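Local coordinates for protein peptidase M28 (Shewanella amazonensis SB2B, PDB 3IIB) that probably acts as a zinc-dependent carboxypeptidase or dipeptidase of the M28 family, built round a site with two zinc ions, at residues P36-S41 / E303-L308; D49-K54 / A256-W261; V298-E303 / A327-F332. All blocks are in the same frame, centred on the assembly; numbering follows the deposited sequence.

Contact 1 (P36-S41 / E303-L308). With ZN (zinc ion), chain B.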
ATOM      1  N   PRO A  36     -14.836   9.073   2.540  1.00  4.18           N
ATOM      2  CA  PRO A  36     -14.598   9.728   1.260  1.00  7.00           C
ATOM      3  C   PRO A  36     -15.801  10.556   0.890  1.00  6.75           C
ATOM      4  O   PRO A  36     -16.925  10.142   1.173  1.00  7.45           O
ATOM      5  CB  PRO A  36     -14.416   8.558   0.286  1.00  6.27           C
ATOM      6  CG  PRO A  36     -15.056   7.419   0.936  1.00  6.72           C
ATOM      7  CD  PRO A  36     -14.921   7.607   2.418  1.00  4.03           C
ATOM      8  N   ARG A  37     -15.591  11.712   0.266  1.00  7.71           N
ATOM      9  CA  ARG A  37     -16.713  12.625  -0.047  1.00  5.90           C
ATOM     10  C   ARG A  37     -16.490  13.284  -1.423  1.00  5.91           C
ATOM     11  O   ARG A  37     -16.167  14.475  -1.568  1.00  3.58           O
ATOM     12  CB  ARG A  37     -16.881  13.661   1.087  1.00  5.47           C
ATOM     13  CG  ARG A  37     -15.593  14.278   1.494  1.00  9.01           C
ATOM     14  CD  ARG A  37     -15.325  14.338   2.962  1.00  5.67           C
ATOM     15  NE  ARG A  37     -13.984  14.879   3.129  1.00  6.09           N
ATOM     16  CZ  ARG A  37     -12.911  14.191   3.492  1.00  5.90           C
ATOM     17  NH1 ARG A  37     -12.993  12.911   3.835  1.00  2.17           N
ATOM     18  NH2 ARG A  37     -11.737  14.808   3.507  1.00  8.56           N
ATOM     19  N   LEU A  38     -16.680  12.457  -2.468  1.00  5.92           N
ATOM     20  CA  LEU A  38     -16.593  12.966  -3.838  1.00  4.64           C
ATOM     21  C   LEU A  38     -17.722  13.941  -4.079  1.00  3.87           C
ATOM     22  O   LEU A  38     -18.892  13.651  -3.747  1.00  5.51           O
ATOM     23  CB  LEU A  38     -16.755  11.788  -4.791  1.00  5.73           C
ATOM     24  CG  LEU A  38     -16.743  12.096  -6.283  1.00  6.91           C
ATOM     25  CD1 LEU A  38     -15.426  12.755  -6.698  1.00  8.91           C
ATOM     26  CD2 LEU A  38     -16.995  10.765  -7.000  1.00  9.30           C
ATOM     27  N   ALA A  39     -17.389  15.085  -4.669  1.00  4.21           N
ATOM     28  CA  ALA A  39     -18.413  16.069  -4.991  1.00  4.72           C
ATOM     29  C   ALA A  39     -19.481  15.410  -5.847  1.00  6.30           C
ATOM     30  O   ALA A  39     -19.161  14.626  -6.762  1.00  6.31           O
ATOM     31  CB  ALA A  39     -17.794  17.280  -5.746  1.00  6.53           C
ATOM     32  N   GLY A  40     -20.732  15.720  -5.553  1.00  4.58           N
ATOM     33  CA  GLY A  40     -21.845  15.214  -6.352  1.00  9.23           C
ATOM     34  C   GLY A  40     -22.347  13.845  -5.916  1.00 10.70           C
ATOM     35  O   GLY A  40     -23.447  13.423  -6.311  1.00 12.79           O
ATOM     36  N   SER A  41     -21.576  13.147  -5.090  1.00  7.64           N
ATOM     37  CA  SER A  41     -22.017  11.844  -4.522  1.00  8.88           C
ATOM     38  C   SER A  41     -22.965  12.049  -3.326  1.00  8.71           C
ATOM     39  O   SER A  41     -23.091  13.166  -2.793  1.00  8.39           O
ATOM     40  CB  SER A  41     -20.800  11.022  -4.057  1.00  9.63           C
ATOM     41  OG  SER A  41     -20.209  11.565  -2.882  1.00  6.40           O
ATOM     42  N   GLU A 303     -13.164  21.043  -5.029  1.00  3.39           N
ATOM     43  CA  GLU A 303     -11.808  21.404  -5.474  1.00  3.70           C
ATOM     44  C   GLU A 303     -11.259  20.386  -6.470  1.00  5.42           C
ATOM     45  O   GLU A 303     -10.614  20.759  -7.432  1.00  5.07           O
ATOM     46  CB  GLU A 303     -10.871  21.577  -4.270  1.00  5.07           C
ATOM     47  CG  GLU A 303      -9.471  22.047  -4.655  1.00  5.83           C
ATOM     48  CD  GLU A 303      -8.528  20.927  -5.066  1.00 10.16           C
ATOM     49  OE1 GLU A 303      -8.855  19.754  -4.813  1.00 10.66           O
ATOM     50  OE2 GLU A 303      -7.449  21.222  -5.619  1.00 18.70           O
ATOM     51  N   GLU A 304     -11.511  19.108  -6.222  1.00  5.37           N
ATOM     52  CA  GLU A 304     -10.982  18.005  -7.041  1.00  6.17           C
ATOM     53  C   GLU A 304     -11.493  18.028  -8.473  1.00  6.86           C
ATOM     54  O   GLU A 304     -10.853  17.487  -9.364  1.00  7.60           O
ATOM     55  CB  GLU A 304     -11.317  16.645  -6.403  1.00  4.27           C
ATOM     56  CG  GLU A 304     -10.835  16.433  -4.958  1.00  8.78           C
ATOM     57  CD  GLU A 304      -9.332  16.254  -4.846  1.00 10.93           C
ATOM     58  OE1 GLU A 304      -8.614  16.429  -5.857  1.00  6.43           O
ATOM     59  OE2 GLU A 304      -8.901  15.876  -3.740  1.00 10.43           O
ATOM     60  N   LEU A 305     -12.632  18.685  -8.686  1.00  7.34           N
ATOM     61  CA  LEU A 305     -13.254  18.739  -9.991  1.00  3.69           C
ATOM     62  C   LEU A 305     -12.894  20.027 -10.749  1.00  7.31           C
ATOM     63  O   LEU A 305     -13.548  20.362 -11.732  1.00 12.71           O
ATOM     64  CB  LEU A 305     -14.772  18.608  -9.862  1.00  2.57           C
ATOM     65  CG  LEU A 305     -15.243  17.387  -9.055  1.00 10.09           C
ATOM     66  CD1 LEU A 305     -16.794  17.332  -9.153  1.00 12.28           C
ATOM     67  CD2 LEU A 305     -14.601  16.070  -9.523  1.00 16.69           C
ATOM     68  N   GLY A 306     -11.866  20.744 -10.307  1.00  6.71           N
ATOM     69  CA  GLY A 306     -11.457  21.965 -10.983  1.00  8.04           C
ATOM     70  C   GLY A 306     -11.706  23.256 -10.226  1.00  5.77           C
ATOM     71  O   GLY A 306     -12.073  24.279 -10.818  1.00  7.77           O
ATOM     72  N   LEU A 307     -11.454  23.243  -8.922  1.00  5.27           N
ATOM     73  CA  LEU A 307     -11.603  24.458  -8.116  1.00  5.92           C
ATOM     74  C   LEU A 307     -12.993  25.080  -8.234  1.00  5.50           C
ATOM     75  O   LEU A 307     -13.137  26.270  -8.152  1.00  7.44           O
ATOM     76  CB  LEU A 307     -10.564  25.525  -8.480  1.00  3.72           C
ATOM     77  CG  LEU A 307      -9.149  25.086  -8.800  1.00  8.67           C
ATOM     78  CD1 LEU A 307      -8.267  26.324  -9.137  1.00  7.36           C
ATOM     79  CD2 LEU A 307      -8.594  24.252  -7.662  1.00  9.89           C
ATOM     80  N   LEU A 308     -14.028  24.275  -8.410  1.00  8.60           N
ATOM     81  CA  LEU A 308     -15.349  24.840  -8.651  1.00  5.52           C
ATOM     82  C   LEU A 308     -15.849  25.719  -7.496  1.00  5.05           C
ATOM     83  O   LEU A 308     -16.413  26.768  -7.725  1.00  4.52           O
ATOM     84  CB  LEU A 308     -16.373  23.729  -8.941  1.00  6.68           C
ATOM     85  CG  LEU A 308     -16.020  22.815 -10.125  1.00  8.84           C
ATOM     86  CD1 LEU A 308     -17.119  21.778 -10.344  1.00  4.98           C
ATOM     87  CD2 LEU A 308     -15.722  23.596 -11.415  1.00  9.58           C
TER
HETATM   88 ZN    ZN B   1      -6.763  16.235  -4.640  0.50  5.55          ZN
HETATM   89  O   HOH W   1      -6.743  18.304  -4.120  1.00  9.11           O
HETATM   90  O   HOH W   2      -5.104  17.057  -5.701  1.00 13.32           O
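Leu305 and Ala39 meet through methyl groups, and following Leu305 outward accounts for the whole contact. From CB, CG is set anti to the carbonyl carbon (chi1 -53°), which turns the branched end toward the loop 36-41. CG itself lies 4.2 Å from Ala39 CB. Beyond it the fork divides the work: CD1 closes on Ala39 CB at 3.6 Å, while CD2 only grazes Leu38 CD1 at 4.4 Å. The packing is thus purely apolar, and small at 112 Å² buried in all. Within 36-41, a type II turn from Leu38 to Ser41 presents Ala39; Leu38 O takes both Ser41 N and Ser41 OG, the hydroxyl in the carbonyl plane on a lone pair, 2.6 Å away. Next to Leu305, Glu304 grips a zinc ion with both carboxylate oxygens, its OE1 2.2 Å from the metal. Asp269 and His402 bind the same ion. Water 1, itself a ligand of this zinc, donates to Glu303 OE1 over 2.7 Å. Segment 36-41 lies in the loop between helices 22-33 and 42-57, and 303-308 in the loop from strand 293-300 that leads into helix 308-316, with Pro71 of strand 62-84 also against Leu305.

Contact 2 (D49-K54 / A256-W261). With ZN (zinc ion), chain C.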
ATOM      1  N   ASP A  49     -23.121  18.536   5.879  1.00  7.17           N
ATOM      2  CA  ASP A  49     -23.922  18.542   7.086  1.00  5.80           C
ATOM      3  C   ASP A  49     -22.972  18.342   8.284  1.00  4.63           C
ATOM      4  O   ASP A  49     -23.101  19.004   9.319  1.00  6.36           O
ATOM      5  CB  ASP A  49     -25.006  17.483   7.029  1.00  7.87           C
ATOM      6  CG  ASP A  49     -26.137  17.863   6.076  1.00 11.84           C
ATOM      7  OD1 ASP A  49     -26.218  19.047   5.724  1.00 13.17           O
ATOM      8  OD2 ASP A  49     -26.898  16.973   5.670  1.00 15.03           O
ATOM      9  N   TRP A  50     -21.960  17.504   8.092  1.00  3.37           N
ATOM     10  CA  TRP A  50     -20.985  17.236   9.159  1.00  3.72           C
ATOM     11  C   TRP A  50     -20.246  18.529   9.518  1.00  5.37           C
ATOM     12  O   TRP A  50     -20.041  18.816  10.687  1.00  4.83           O
ATOM     13  CB  TRP A  50     -20.006  16.138   8.748  1.00  5.42           C
ATOM     14  CG  TRP A  50     -18.784  16.074   9.643  1.00  4.62           C
ATOM     15  CD1 TRP A  50     -18.628  15.295  10.741  1.00  7.95           C
ATOM     16  CD2 TRP A  50     -17.586  16.836   9.508  1.00  6.20           C
ATOM     17  NE1 TRP A  50     -17.400  15.526  11.316  1.00  6.02           N
ATOM     18  CE2 TRP A  50     -16.728  16.455  10.559  1.00  2.55           C
ATOM     19  CE3 TRP A  50     -17.123  17.778   8.560  1.00  2.89           C
ATOM     20  CZ2 TRP A  50     -15.459  17.014  10.730  1.00  5.43           C
ATOM     21  CZ3 TRP A  50     -15.851  18.343   8.738  1.00  6.93           C
ATOM     22  CH2 TRP A  50     -15.032  17.954   9.823  1.00  8.75           C
ATOM     23  N   ALA A  51     -19.859  19.281   8.501  1.00  7.47           N
ATOM     24  CA  ALA A  51     -19.026  20.487   8.676  1.00  6.27           C
ATOM     25  C   ALA A  51     -19.829  21.588   9.326  1.00  5.03           C
ATOM     26  O   ALA A  51     -19.371  22.238  10.252  1.00  4.26           O
ATOM     27  CB  ALA A  51     -18.457  20.922   7.312  1.00  5.57           C
ATOM     28  N   ILE A  52     -21.074  21.759   8.897  1.00  4.86           N
ATOM     29  CA  ILE A  52     -21.968  22.727   9.536  1.00  5.86           C
ATOM     30  C   ILE A  52     -22.122  22.422  11.046  1.00  6.28           C
ATOM     31  O   ILE A  52     -21.943  23.313  11.919  1.00  3.69           O
ATOM     32  CB  ILE A  52     -23.340  22.772   8.776  1.00  2.73           C
ATOM     33  CG1 ILE A  52     -23.212  23.406   7.370  1.00  5.10           C
ATOM     34  CG2 ILE A  52     -24.342  23.592   9.548  1.00  3.14           C
ATOM     35  CD1 ILE A  52     -22.923  24.914   7.402  1.00  9.35           C
ATOM     36  N   ALA A  53     -22.411  21.159  11.368  1.00  5.58           N
ATOM     37  CA  ALA A  53     -22.625  20.754  12.748  1.00  5.86           C
ATOM     38  C   ALA A  53     -21.326  20.959  13.531  1.00  3.95           C
ATOM     39  O   ALA A  53     -21.356  21.418  14.665  1.00  6.92           O
ATOM     40  CB  ALA A  53     -23.092  19.262  12.827  1.00  5.60           C
ATOM     41  N   LYS A  54     -20.199  20.615  12.914  1.00  5.96           N
ATOM     42  CA  LYS A  54     -18.933  20.700  13.602  1.00  3.96           C
ATOM     43  C   LYS A  54     -18.608  22.117  13.927  1.00  4.81           C
ATOM     44  O   LYS A  54     -18.187  22.430  15.046  1.00  6.51           O
ATOM     45  CB  LYS A  54     -17.819  20.050  12.773  1.00  3.95           C
ATOM     46  CG  LYS A  54     -16.442  20.032  13.454  1.00  3.76           C
ATOM     47  CD  LYS A  54     -16.441  19.115  14.686  1.00  6.17           C
ATOM     48  CE  LYS A  54     -16.756  17.656  14.365  1.00  5.38           C
ATOM     49  NZ  LYS A  54     -16.690  16.786  15.587  1.00  8.60           N
ATOM     50  N   ALA A 256      -9.511  25.466   3.157  1.00  4.65           N
ATOM     51  CA  ALA A 256      -9.162  24.096   2.793  1.00  4.46           C
ATOM     52  C   ALA A 256     -10.271  23.650   1.866  1.00  5.10           C
ATOM     53  O   ALA A 256     -11.289  24.366   1.734  1.00  4.83           O
ATOM     54  CB  ALA A 256      -9.111  23.175   4.065  1.00  5.61           C
ATOM     55  N   HIS A 257     -10.162  22.469   1.264  1.00  3.04           N
ATOM     56  CA  HIS A 257     -11.350  21.908   0.554  1.00  2.00           C
ATOM     57  C   HIS A 257     -11.930  20.735   1.314  1.00  5.44           C
ATOM     58  O   HIS A 257     -11.191  19.969   1.896  1.00  3.33           O
ATOM     59  CB  HIS A 257     -11.078  21.553  -0.917  1.00  2.36           C
ATOM     60  CG  HIS A 257     -10.045  20.500  -1.158  1.00  5.39           C
ATOM     61  ND1 HIS A 257     -10.373  19.185  -1.399  1.00  3.95           N
ATOM     62  CD2 HIS A 257      -8.696  20.583  -1.307  1.00  6.46           C
ATOM     63  CE1 HIS A 257      -9.270  18.490  -1.619  1.00  3.73           C
ATOM     64  NE2 HIS A 257      -8.238  19.317  -1.579  1.00  3.82           N
ATOM     65  N   LEU A 258     -13.265  20.628   1.311  1.00  5.13           N
ATOM     66  CA  LEU A 258     -13.989  19.618   2.065  1.00  3.66           C
ATOM     67  C   LEU A 258     -14.176  18.364   1.259  1.00  3.82           C
ATOM     68  O   LEU A 258     -14.413  17.271   1.823  1.00  4.63           O
ATOM     69  CB  LEU A 258     -15.368  20.180   2.471  1.00  4.59           C
ATOM     70  CG  LEU A 258     -16.237  19.314   3.389  1.00  7.29           C
ATOM     71  CD1 LEU A 258     -15.456  18.899   4.663  1.00  7.30           C
ATOM     72  CD2 LEU A 258     -17.555  20.041   3.703  1.00  7.22           C
ATOM     73  N   ASP A 259     -14.096  18.481  -0.062  1.00  4.36           N
ATOM     74  CA  ASP A 259     -14.343  17.305  -0.894  1.00  5.03           C
ATOM     75  C   ASP A 259     -13.068  16.449  -1.009  1.00  3.81           C
ATOM     76  O   ASP A 259     -11.962  16.903  -0.672  1.00  4.15           O
ATOM     77  CB  ASP A 259     -14.850  17.717  -2.271  1.00  6.71           C
ATOM     78  CG  ASP A 259     -13.768  18.448  -3.119  1.00  5.46           C
ATOM     79  OD1 ASP A 259     -13.131  19.404  -2.603  1.00  4.42           O
ATOM     80  OD2 ASP A 259     -13.552  18.084  -4.302  1.00  5.58           O
ATOM     81  N   SER A 260     -13.223  15.247  -1.563  1.00  2.57           N
ATOM     82  CA  SER A 260     -12.096  14.348  -1.754  1.00  3.74           C
ATOM     83  C   SER A 260     -12.409  13.436  -2.888  1.00  5.65           C
ATOM     84  O   SER A 260     -13.523  13.464  -3.422  1.00  5.74           O
ATOM     85  CB  SER A 260     -11.840  13.478  -0.500  1.00  3.99           C
ATOM     86  OG  SER A 260     -12.832  12.473  -0.258  1.00  6.52           O
ATOM     87  N   TRP A 261     -11.416  12.627  -3.264  1.00  5.91           N
ATOM     88  CA  TRP A 261     -11.690  11.424  -4.089  1.00  4.32           C
ATOM     89  C   TRP A 261     -12.311  10.314  -3.217  1.00  5.85           C
ATOM     90  O   TRP A 261     -12.408  10.442  -1.959  1.00  6.73           O
ATOM     91  CB  TRP A 261     -10.462  10.989  -4.898  1.00  4.89           C
ATOM     92  CG  TRP A 261     -10.301  11.963  -6.045  1.00  3.55           C
ATOM     93  CD1 TRP A 261      -9.494  13.044  -6.067  1.00  4.36           C
ATOM     94  CD2 TRP A 261     -11.130  12.051  -7.211  1.00  4.02           C
ATOM     95  NE1 TRP A 261      -9.679  13.765  -7.231  1.00  5.35           N
ATOM     96  CE2 TRP A 261     -10.698  13.186  -7.943  1.00  6.20           C
ATOM     97  CE3 TRP A 261     -12.199  11.286  -7.706  1.00  6.72           C
ATOM     98  CZ2 TRP A 261     -11.286  13.562  -9.145  1.00  6.69           C
ATOM     99  CZ3 TRP A 261     -12.778  11.650  -8.908  1.00  4.64           C
ATOM    100  CH2 TRP A 261     -12.325  12.773  -9.618  1.00  7.68           C
TER
HETATM  101 ZN    ZN C   2      -6.257  18.812  -2.305  0.50  7.02          ZN
HETATM  102  O   HOH W   1      -6.743  18.304  -4.120  1.00  9.11           O
HETATM  103  O   HOH W   3      -3.991  18.569  -2.987  1.00 16.65           O
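Ala51 and Leu258 are the facing residues, their CA atoms 8.4 Å apart, where a helical run, 49-54, lies against the end of strand 247-257 and the loop that leaves it. Side chains bridge that spacing. Leu258, first residue past the strand, supplies both methyls: its CG stands anti to the backbone N (chi1 -174°), which carries them toward the helix, and each finds its own partner. CD2 reaches Ala51 CB at 3.8 Å, methyl against methyl. CD1 approaches Trp50 CZ3, on the six-membered part of the indole, at 4.1 Å and obliquely to the ring. Lys54 CB lies over one face of that ring, offset toward the rim, and Trp50 NE1 is spent on a hydrogen bond to Ser29 OG in the preceding helix, 22-33.

The arrangement is a helix packed on the mixed sheet of an M28 peptidase, at the point where a central strand delivers a zinc ligand from its C-terminal end. That ligand, one residue before Leu258, is His257; His257 NE2 lies 2.2 Å from the zinc, Asp269 and Asp331 bind the same ion, and waters 1 and 3 are further ligands. On the other side of the imidazole, ND1 makes two weak hydrogen bonds, to Asp259 O and to Asp259 OD1, with N-H...acceptor angles of 128° and 131°, so the ring is held at NE2 by the metal and, more weakly, at ND1. Asp259 OD2 meanwhile accepts from the backbone N of Glu304, which ties this loop to a ligand of the other zinc. Farther along, Ser260 OG donates to Trp261 O at 2.7 Å and also receives Arg37 N. Leu258 O accepts from Arg37 NE.

Contact 3 (V298-E303 / A327-F332). With ZN (zinc ion), chain C.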
ATOM      1  N   VAL A 298     -13.006  29.005   5.238  1.00  2.98           N
ATOM      2  CA  VAL A 298     -13.795  28.567   4.096  1.00  2.54           C
ATOM      3  C   VAL A 298     -13.397  27.144   3.759  1.00  3.01           C
ATOM      4  O   VAL A 298     -12.211  26.873   3.494  1.00  5.28           O
ATOM      5  CB  VAL A 298     -13.637  29.473   2.834  1.00  4.31           C
ATOM      6  CG1 VAL A 298     -14.537  28.976   1.733  1.00  2.49           C
ATOM      7  CG2 VAL A 298     -13.911  30.896   3.198  1.00  3.21           C
ATOM      8  N   LEU A 299     -14.388  26.247   3.773  1.00  4.05           N
ATOM      9  CA  LEU A 299     -14.178  24.867   3.439  1.00  3.18           C
ATOM     10  C   LEU A 299     -14.807  24.661   2.075  1.00  4.20           C
ATOM     11  O   LEU A 299     -16.030  24.603   1.943  1.00  3.90           O
ATOM     12  CB  LEU A 299     -14.761  23.933   4.505  1.00  6.02           C
ATOM     13  CG  LEU A 299     -14.350  24.179   5.944  1.00  2.96           C
ATOM     14  CD1 LEU A 299     -14.974  23.143   6.912  1.00  3.44           C
ATOM     15  CD2 LEU A 299     -12.821  24.108   6.019  1.00  2.00           C
ATOM     16  N   TYR A 300     -13.959  24.663   1.056  1.00  3.04           N
ATOM     17  CA  TYR A 300     -14.428  24.760  -0.312  1.00  5.26           C
ATOM     18  C   TYR A 300     -14.947  23.448  -0.829  1.00  4.38           C
ATOM     19  O   TYR A 300     -14.409  22.381  -0.537  1.00  4.72           O
ATOM     20  CB  TYR A 300     -13.306  25.251  -1.269  1.00  4.28           C
ATOM     21  CG  TYR A 300     -12.866  26.694  -1.097  1.00  4.59           C
ATOM     22  CD1 TYR A 300     -13.555  27.701  -1.712  1.00  6.29           C
ATOM     23  CD2 TYR A 300     -11.746  27.033  -0.357  1.00  6.62           C
ATOM     24  CE1 TYR A 300     -13.153  29.040  -1.607  1.00  6.05           C
ATOM     25  CE2 TYR A 300     -11.353  28.359  -0.218  1.00  2.29           C
ATOM     26  CZ  TYR A 300     -12.040  29.346  -0.868  1.00  7.99           C
ATOM     27  OH  TYR A 300     -11.623  30.654  -0.774  1.00  7.80           O
ATOM     28  N   ALA A 301     -15.989  23.563  -1.644  1.00  4.72           N
ATOM     29  CA  ALA A 301     -16.569  22.473  -2.398  1.00  5.86           C
ATOM     30  C   ALA A 301     -15.807  22.197  -3.685  1.00  4.70           C
ATOM     31  O   ALA A 301     -15.322  23.108  -4.367  1.00  4.79           O
ATOM     32  CB  ALA A 301     -18.080  22.806  -2.774  1.00  5.36           C
ATOM     33  N   ALA A 302     -15.778  20.914  -4.036  1.00  4.29           N
ATOM     34  CA  ALA A 302     -15.495  20.458  -5.377  1.00  4.75           C
ATOM     35  C   ALA A 302     -14.157  20.974  -5.903  1.00  4.46           C
ATOM     36  O   ALA A 302     -14.017  21.281  -7.071  1.00  3.26           O
ATOM     37  CB  ALA A 302     -16.676  20.801  -6.315  1.00  2.63           C
ATOM     38  N   GLU A 303     -13.164  21.043  -5.029  1.00  3.39           N
ATOM     39  CA  GLU A 303     -11.808  21.404  -5.474  1.00  3.70           C
ATOM     40  C   GLU A 303     -11.259  20.386  -6.470  1.00  5.42           C
ATOM     41  O   GLU A 303     -10.614  20.759  -7.432  1.00  5.07           O
ATOM     42  CB  GLU A 303     -10.871  21.577  -4.270  1.00  5.07           C
ATOM     43  CG  GLU A 303      -9.471  22.047  -4.655  1.00  5.83           C
ATOM     44  CD  GLU A 303      -8.528  20.927  -5.066  1.00 10.16           C
ATOM     45  OE1 GLU A 303      -8.855  19.754  -4.813  1.00 10.66           O
ATOM     46  OE2 GLU A 303      -7.449  21.222  -5.619  1.00 18.70           O
ATOM     47  N   ALA A 327      -5.599  35.987   1.862  1.00  3.09           N
ATOM     48  CA  ALA A 327      -6.157  34.645   1.816  1.00  3.81           C
ATOM     49  C   ALA A 327      -5.059  33.582   1.754  1.00  5.29           C
ATOM     50  O   ALA A 327      -4.040  33.825   1.135  1.00  3.82           O
ATOM     51  CB  ALA A 327      -7.059  34.496   0.572  1.00  2.59           C
ATOM     52  N   ALA A 328      -5.289  32.410   2.368  1.00  4.45           N
ATOM     53  CA  ALA A 328      -4.352  31.271   2.344  1.00  3.36           C
ATOM     54  C   ALA A 328      -5.128  29.986   2.478  1.00  5.02           C
ATOM     55  O   ALA A 328      -6.232  29.983   3.034  1.00  4.89           O
ATOM     56  CB  ALA A 328      -3.274  31.348   3.449  1.00  2.00           C
ATOM     57  N   GLU A 329      -4.576  28.915   1.931  1.00  5.51           N
ATOM     58  CA  GLU A 329      -5.226  27.603   1.964  1.00  5.05           C
ATOM     59  C   GLU A 329      -4.238  26.492   2.299  1.00  5.80           C
ATOM     60  O   GLU A 329      -3.141  26.446   1.739  1.00  7.03           O
ATOM     61  CB  GLU A 329      -5.887  27.282   0.645  1.00  5.47           C
ATOM     62  CG  GLU A 329      -6.469  25.886   0.626  1.00  8.41           C
ATOM     63  CD  GLU A 329      -7.304  25.559  -0.609  1.00  5.66           C
ATOM     64  OE1 GLU A 329      -6.811  25.817  -1.724  1.00  6.47           O
ATOM     65  OE2 GLU A 329      -8.456  25.044  -0.447  1.00  6.81           O
ATOM     66  N   SER A 330      -4.659  25.599   3.188  1.00  4.13           N
ATOM     67  CA  SER A 330      -3.915  24.376   3.522  1.00  4.38           C
ATOM     68  C   SER A 330      -4.462  23.240   2.635  1.00  6.74           C
ATOM     69  O   SER A 330      -5.602  22.782   2.822  1.00  6.25           O
ATOM     70  CB  SER A 330      -4.105  24.015   4.970  1.00  5.62           C
ATOM     71  OG  SER A 330      -3.302  22.887   5.376  1.00  5.77           O
ATOM     72  N   ASP A 331      -3.648  22.787   1.695  1.00  4.10           N
ATOM     73  CA  ASP A 331      -4.019  21.645   0.819  1.00  5.04           C
ATOM     74  C   ASP A 331      -2.747  20.979   0.282  1.00  7.83           C
ATOM     75  O   ASP A 331      -2.578  20.813  -0.916  1.00  8.46           O
ATOM     76  CB  ASP A 331      -4.888  22.082  -0.342  1.00  5.72           C
ATOM     77  CG  ASP A 331      -5.376  20.907  -1.154  1.00  8.31           C
ATOM     78  OD1 ASP A 331      -5.556  19.840  -0.555  1.00  7.19           O
ATOM     79  OD2 ASP A 331      -5.616  21.047  -2.354  1.00  8.15           O
ATOM     80  N   PHE A 332      -1.875  20.603   1.194  1.00  5.79           N
ATOM     81  CA  PHE A 332      -0.716  19.771   0.858  1.00  6.82           C
ATOM     82  C   PHE A 332      -0.443  18.806   2.006  1.00  5.86           C
ATOM     83  O   PHE A 332       0.699  18.592   2.409  1.00  5.28           O
ATOM     84  CB  PHE A 332       0.457  20.667   0.489  1.00  7.40           C
ATOM     85  CG  PHE A 332       1.535  19.984  -0.297  1.00  9.09           C
ATOM     86  CD1 PHE A 332       1.277  18.875  -1.088  1.00 14.39           C
ATOM     87  CD2 PHE A 332       2.837  20.477  -0.266  1.00 10.80           C
ATOM     88  CE1 PHE A 332       2.270  18.293  -1.798  1.00  7.69           C
ATOM     89  CE2 PHE A 332       3.843  19.892  -1.032  1.00  9.21           C
ATOM     90  CZ  PHE A 332       3.565  18.794  -1.782  1.00 10.31           C
TER
HETATM   91 ZN    ZN C   2      -6.257  18.812  -2.305  0.50  7.02          ZN
HETATM   92  O   HOH W   4      -4.928  20.339  -5.403  1.00 27.04           O
HETATM   93  O   HOH W   1      -6.743  18.304  -4.120  1.00  9.11           O
HETATM   94  O   HOH W   3      -3.991  18.569  -2.987  1.00 16.65           O
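The two-zinc site of the M28 peptidase fold is where Glu303 and Asp331 approach each other, each on a loop past the C-terminal end of a strand, 293-300 and 324-329. Glu303 OE2 comes within 3.7 Å of Asp331 OD2, the two side chains arriving from opposite directions and their carboxylate planes 77° apart. Zinc and a water lie beside the two carboxylates. Asp331 holds the metal with both oxygens, OD1 at 2.1 Å and OD2 at 2.3 Å, which probably withdraws negative charge from it. Water 4 donates both to Glu303 OE2, at 2.7 Å, and to Asp331 OD2, at 3.2 Å. Glu303 is not itself a ligand in this model: its OE1 stays 3.7 Å from the same zinc, and water 1 also binds this second ion, at 1.9 Å. The chain bends at chi2 (-85°) to bring the carboxylate there. With a glutamine here one carboxylate oxygen becomes an amide nitrogen, and water 1 or water 4 would probably lose its acceptor. Back along the strands, Val298 CG1 sits over the centre of the Tyr300 ring. Glu329, whose OE1 accepts from Asp376 N, places its OE2 3.8 Å from Tyr300 CD2, obliquely to the ring.

The three contacts lie close together, their centres 11 to 12 Å from one another, around the two zinc ions. Along the chain contact 2 is nested inside the loop closed by contact 1, contact 3 follows contact 2, and contacts 1 and 3 cross, sharing Glu303. Contacts 2 and 3 reach the same mixed sheet, in which strand 247-257 lies between 293-300 and 324-329; Ala256 O with Tyr300 N, and Leu258 N with Tyr300 O, join them at 2.8 Å. Contact 1 brings in the loop between helices 22-33 and 42-57. Water 1 belongs to all three, so segments distant in sequence converge on one metal centre, with apolar packing of contacts 1 and 2 beside its ligands.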